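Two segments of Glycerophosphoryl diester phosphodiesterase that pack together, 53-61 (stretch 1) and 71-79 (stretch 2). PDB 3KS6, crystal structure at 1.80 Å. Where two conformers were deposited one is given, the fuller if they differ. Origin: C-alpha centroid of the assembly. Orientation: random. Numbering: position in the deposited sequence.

Stretch 1, residues 53-61: TLDATTDMT
Stretch 2, residues 71-79: KVKTATIRY

The contact is built around a single beta bridge between two segments that are otherwise loop and helix. Stretch 1 starts with helical phi/psi at Leu-54 to Ala-56 (-85/-6, -58/-47, -72/-38), closes a turn at Thr-57 (-115/8) and extends at Thr-58 (-135/-176). Asp-59 bends back (-87/0) before Met-60 extends again (-112/174). Stretch 2 is helical at Lys-71 and Val-72, and from Ala-75 is extended, -69/148, -112/132, -82/131 and -57/134 through Arg-78, which Tyr-79 ends at 67/15. The bridge pairs Thr-58 with Ile-77, CA to CA 4.4 Å, and the register descends on one chain as it climbs on the other: Met-60 CA lies 5.8 Å from Ala-75 CA, so the segments run antiparallel.

Two backbone bonds hold the bridge. Arg-78 N gives a short, nearly straight bond to Thr-57 O, 2.7 Å at 167°, while Asp-59 N reaches Thr-76 O at 3.2 Å and a more bent 139°. The same carbonyls also receive CA-H...O contacts, Ile-77 CA to Thr-57 O at 3.4 Å and Thr-58 CA to Thr-76 O at 3.1 Å, which suits the close backbones.

Beyond the bridge, side chains replace backbone partners. Asp-59 (chi1 61°, p; chi2 -15°) has a CB that points sideways, yet its carboxylate comes across, and OD1 accepts from Thr-76 N at 2.8 Å and 175°. Its OD2 accepts from a water at 2.4 Å; that water also donates to Thr-74 O at 2.7 Å and accepts from Thr-76 OG1 at 2.7 Å (Thr-76 chi1 m), so one solvent molecule satisfies three groups.

Arg-78 (m, t, t, chi4 -177°) extends along stretch 1 and gives the largest covered area of any residue here. Thr-58 O lies at the guanidinium edge, taking a bond from Arg-78 NE at 3.3 Å and a weak one from Arg-78 NH2, also 3.3 Å. Ala-56 O sits over one face, 3.4 Å from Arg-78 CZ. Asp-55 O is just 3.1 Å from Arg-78 NH2, but the angle is too poor for a hydrogen bond: proximity alone does not satisfy a donor.

Each stretch also ties itself internally. Thr-58 (chi1 78°, p) donates through OG1 to Leu-54 O at 2.8 Å and accepts there from Met-60 N at 3.0 Å and 166°, pinning the turn. Likewise Thr-74 (p) sends OG1 to Lys-71 O at 2.6 Å, a carbonyl that also accepts from Thr-74 N at 2.9 Å; Ala-75 N bonds Val-72 O at 3.0 Å.

The apolar part gathers round Ala-75, whose small CB meets Leu-54 CD1 at 4.0 Å (m, t), Thr-58 CB at 3.9 Å and CG of Met-60, a selenomethionine (m, m, t), at 3.6 Å. Leu-54 and Met-60 both direct CB toward stretch 2, and Leu-54 CD1 also reaches Val-72 CG2 at 4.5 Å.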

# COMPACT_ATOMS: atom_id res chain seq x y z
N THR A 53 3.08 -15.66 3.22
CA THR A 53 4.05 -16.57 3.82
C THR A 53 5.29 -15.81 4.22
O THR A 53 5.59 -14.72 3.71
CB THR A 53 4.46 -17.70 2.87
OG1 THR A 53 5.09 -17.13 1.72
CG2 THR A 53 3.24 -18.58 2.45
N LEU A 54 6.02 -16.38 5.16
CA LEU A 54 7.22 -15.77 5.68
C LEU A 54 8.49 -16.05 4.86
O LEU A 54 9.50 -15.46 5.13
CB LEU A 54 7.43 -16.22 7.13
CG LEU A 54 6.42 -15.73 8.20
CD1 LEU A 54 6.89 -16.16 9.62
CD2 LEU A 54 6.20 -14.20 8.17
N ASP A 55 8.42 -16.91 3.85
CA ASP A 55 9.61 -17.45 3.17
C ASP A 55 10.55 -16.42 2.56
O ASP A 55 11.75 -16.48 2.79
CB ASP A 55 9.21 -18.45 2.08
CG ASP A 55 8.32 -19.60 2.60
OD1 ASP A 55 7.45 -19.38 3.45
OD2 ASP A 55 8.49 -20.74 2.12
N ALA A 56 10.00 -15.46 1.82
CA ALA A 56 10.78 -14.54 0.96
C ALA A 56 11.59 -13.51 1.70
O ALA A 56 12.71 -13.19 1.28
CB ALA A 56 9.85 -13.84 -0.03
N THR A 57 11.04 -12.99 2.80
CA THR A 57 11.73 -11.93 3.54
C THR A 57 12.18 -12.25 4.95
O THR A 57 12.69 -11.34 5.65
CB THR A 57 10.84 -10.64 3.57
OG1 THR A 57 9.68 -10.90 4.37
CG2 THR A 57 10.44 -10.20 2.16
N THR A 58 12.09 -13.50 5.39
CA THR A 58 12.61 -13.86 6.70
C THR A 58 13.41 -15.16 6.63
O THR A 58 13.63 -15.73 5.57
CB THR A 58 11.49 -14.05 7.77
OG1 THR A 58 10.91 -15.33 7.56
CG2 THR A 58 10.43 -12.91 7.73
N ASP A 59 13.86 -15.61 7.80
CA ASP A 59 14.51 -16.88 7.95
C ASP A 59 13.60 -18.09 8.20
O ASP A 59 14.11 -19.21 8.31
CB ASP A 59 15.54 -16.76 9.08
CG ASP A 59 14.93 -16.41 10.42
OD1 ASP A 59 13.77 -15.97 10.48
OD2 ASP A 59 15.65 -16.52 11.43
N MSE A 60 12.28 -17.88 8.24
CA MSE A 60 11.30 -18.94 8.50
C MSE A 60 10.50 -19.19 7.26
O MSE A 60 10.60 -18.44 6.29
CB MSE A 60 10.34 -18.52 9.61
CG MSE A 60 11.00 -18.18 10.90
SE MSE A 60 11.76 -19.73 11.70
CE MSE A 60 12.68 -18.86 13.25
N THR A 61 9.65 -20.21 7.32
CA THR A 61 8.84 -20.62 6.21
C THR A 61 7.45 -20.86 6.78
O THR A 61 7.31 -21.16 7.98
CB THR A 61 9.41 -21.96 5.61
OG1 THR A 61 8.66 -22.37 4.48
CG2 THR A 61 9.33 -23.04 6.63
N LYS A 71 4.95 -17.55 17.06
CA LYS A 71 5.80 -18.21 16.08
C LYS A 71 6.27 -17.17 15.05
O LYS A 71 7.47 -17.05 14.78
CB LYS A 71 5.07 -19.39 15.44
CG LYS A 71 5.84 -20.08 14.31
CD LYS A 71 7.21 -20.56 14.73
N VAL A 72 5.34 -16.36 14.55
CA VAL A 72 5.70 -15.29 13.60
C VAL A 72 6.77 -14.38 14.18
O VAL A 72 7.73 -14.01 13.50
CB VAL A 72 4.45 -14.45 13.19
CG1 VAL A 72 4.87 -13.20 12.38
CG2 VAL A 72 3.48 -15.29 12.41
N LYS A 73 6.62 -14.06 15.46
CA LYS A 73 7.55 -13.18 16.15
C LYS A 73 8.94 -13.76 16.33
O LYS A 73 9.85 -13.01 16.63
CB LYS A 73 6.97 -12.71 17.49
CG LYS A 73 5.93 -11.59 17.35
CD LYS A 73 6.65 -10.23 17.29
CE LYS A 73 5.70 -9.05 17.13
NZ LYS A 73 6.52 -7.83 16.88
N THR A 74 9.12 -15.07 16.16
CA THR A 74 10.47 -15.63 16.19
C THR A 74 11.25 -15.40 14.88
O THR A 74 12.49 -15.54 14.86
CB THR A 74 10.47 -17.14 16.53
OG1 THR A 74 9.89 -17.89 15.45
CG2 THR A 74 9.68 -17.39 17.83
N ALA A 75 10.56 -15.07 13.79
CA ALA A 75 11.21 -14.82 12.51
C ALA A 75 12.02 -13.54 12.55
O ALA A 75 11.67 -12.59 13.24
CB ALA A 75 10.17 -14.70 11.42
N THR A 76 13.12 -13.54 11.79
CA THR A 76 14.02 -12.41 11.65
C THR A 76 13.88 -11.92 10.21
O THR A 76 13.94 -12.72 9.27
CB THR A 76 15.48 -12.85 11.90
OG1 THR A 76 15.59 -13.44 13.20
CG2 THR A 76 16.43 -11.67 11.79
N ILE A 77 13.72 -10.61 10.03
CA ILE A 77 13.54 -10.05 8.71
C ILE A 77 14.88 -9.86 8.03
O ILE A 77 15.80 -9.26 8.59
CB ILE A 77 12.83 -8.68 8.77
CG1 ILE A 77 11.46 -8.76 9.50
CG2 ILE A 77 12.61 -8.16 7.31
CD1 ILE A 77 10.82 -7.38 9.75
N ARG A 78 14.97 -10.34 6.79
CA ARG A 78 16.19 -10.15 5.99
C ARG A 78 16.51 -8.69 5.87
O ARG A 78 15.61 -7.88 5.61
CB ARG A 78 16.01 -10.71 4.59
CG ARG A 78 15.92 -12.18 4.60
CD ARG A 78 15.94 -12.79 3.25
NE ARG A 78 15.41 -14.14 3.33
CZ ARG A 78 15.35 -14.98 2.31
NH1 ARG A 78 15.80 -14.63 1.12
NH2 ARG A 78 14.83 -16.19 2.49
N TYR A 79 17.78 -8.34 6.08
CA TYR A 79 18.27 -6.96 5.99
C TYR A 79 17.72 -6.06 7.08
O TYR A 79 17.88 -4.86 6.98
CB TYR A 79 18.04 -6.33 4.59
CG TYR A 79 18.28 -7.23 3.44
CD1 TYR A 79 19.55 -7.72 3.18
CD2 TYR A 79 17.25 -7.63 2.62
CE1 TYR A 79 19.78 -8.60 2.12
CE2 TYR A 79 17.45 -8.51 1.57
CZ TYR A 79 18.72 -8.98 1.32
OH TYR A 79 18.91 -9.86 0.29
O HOH W 1 14.90 -16.05 13.70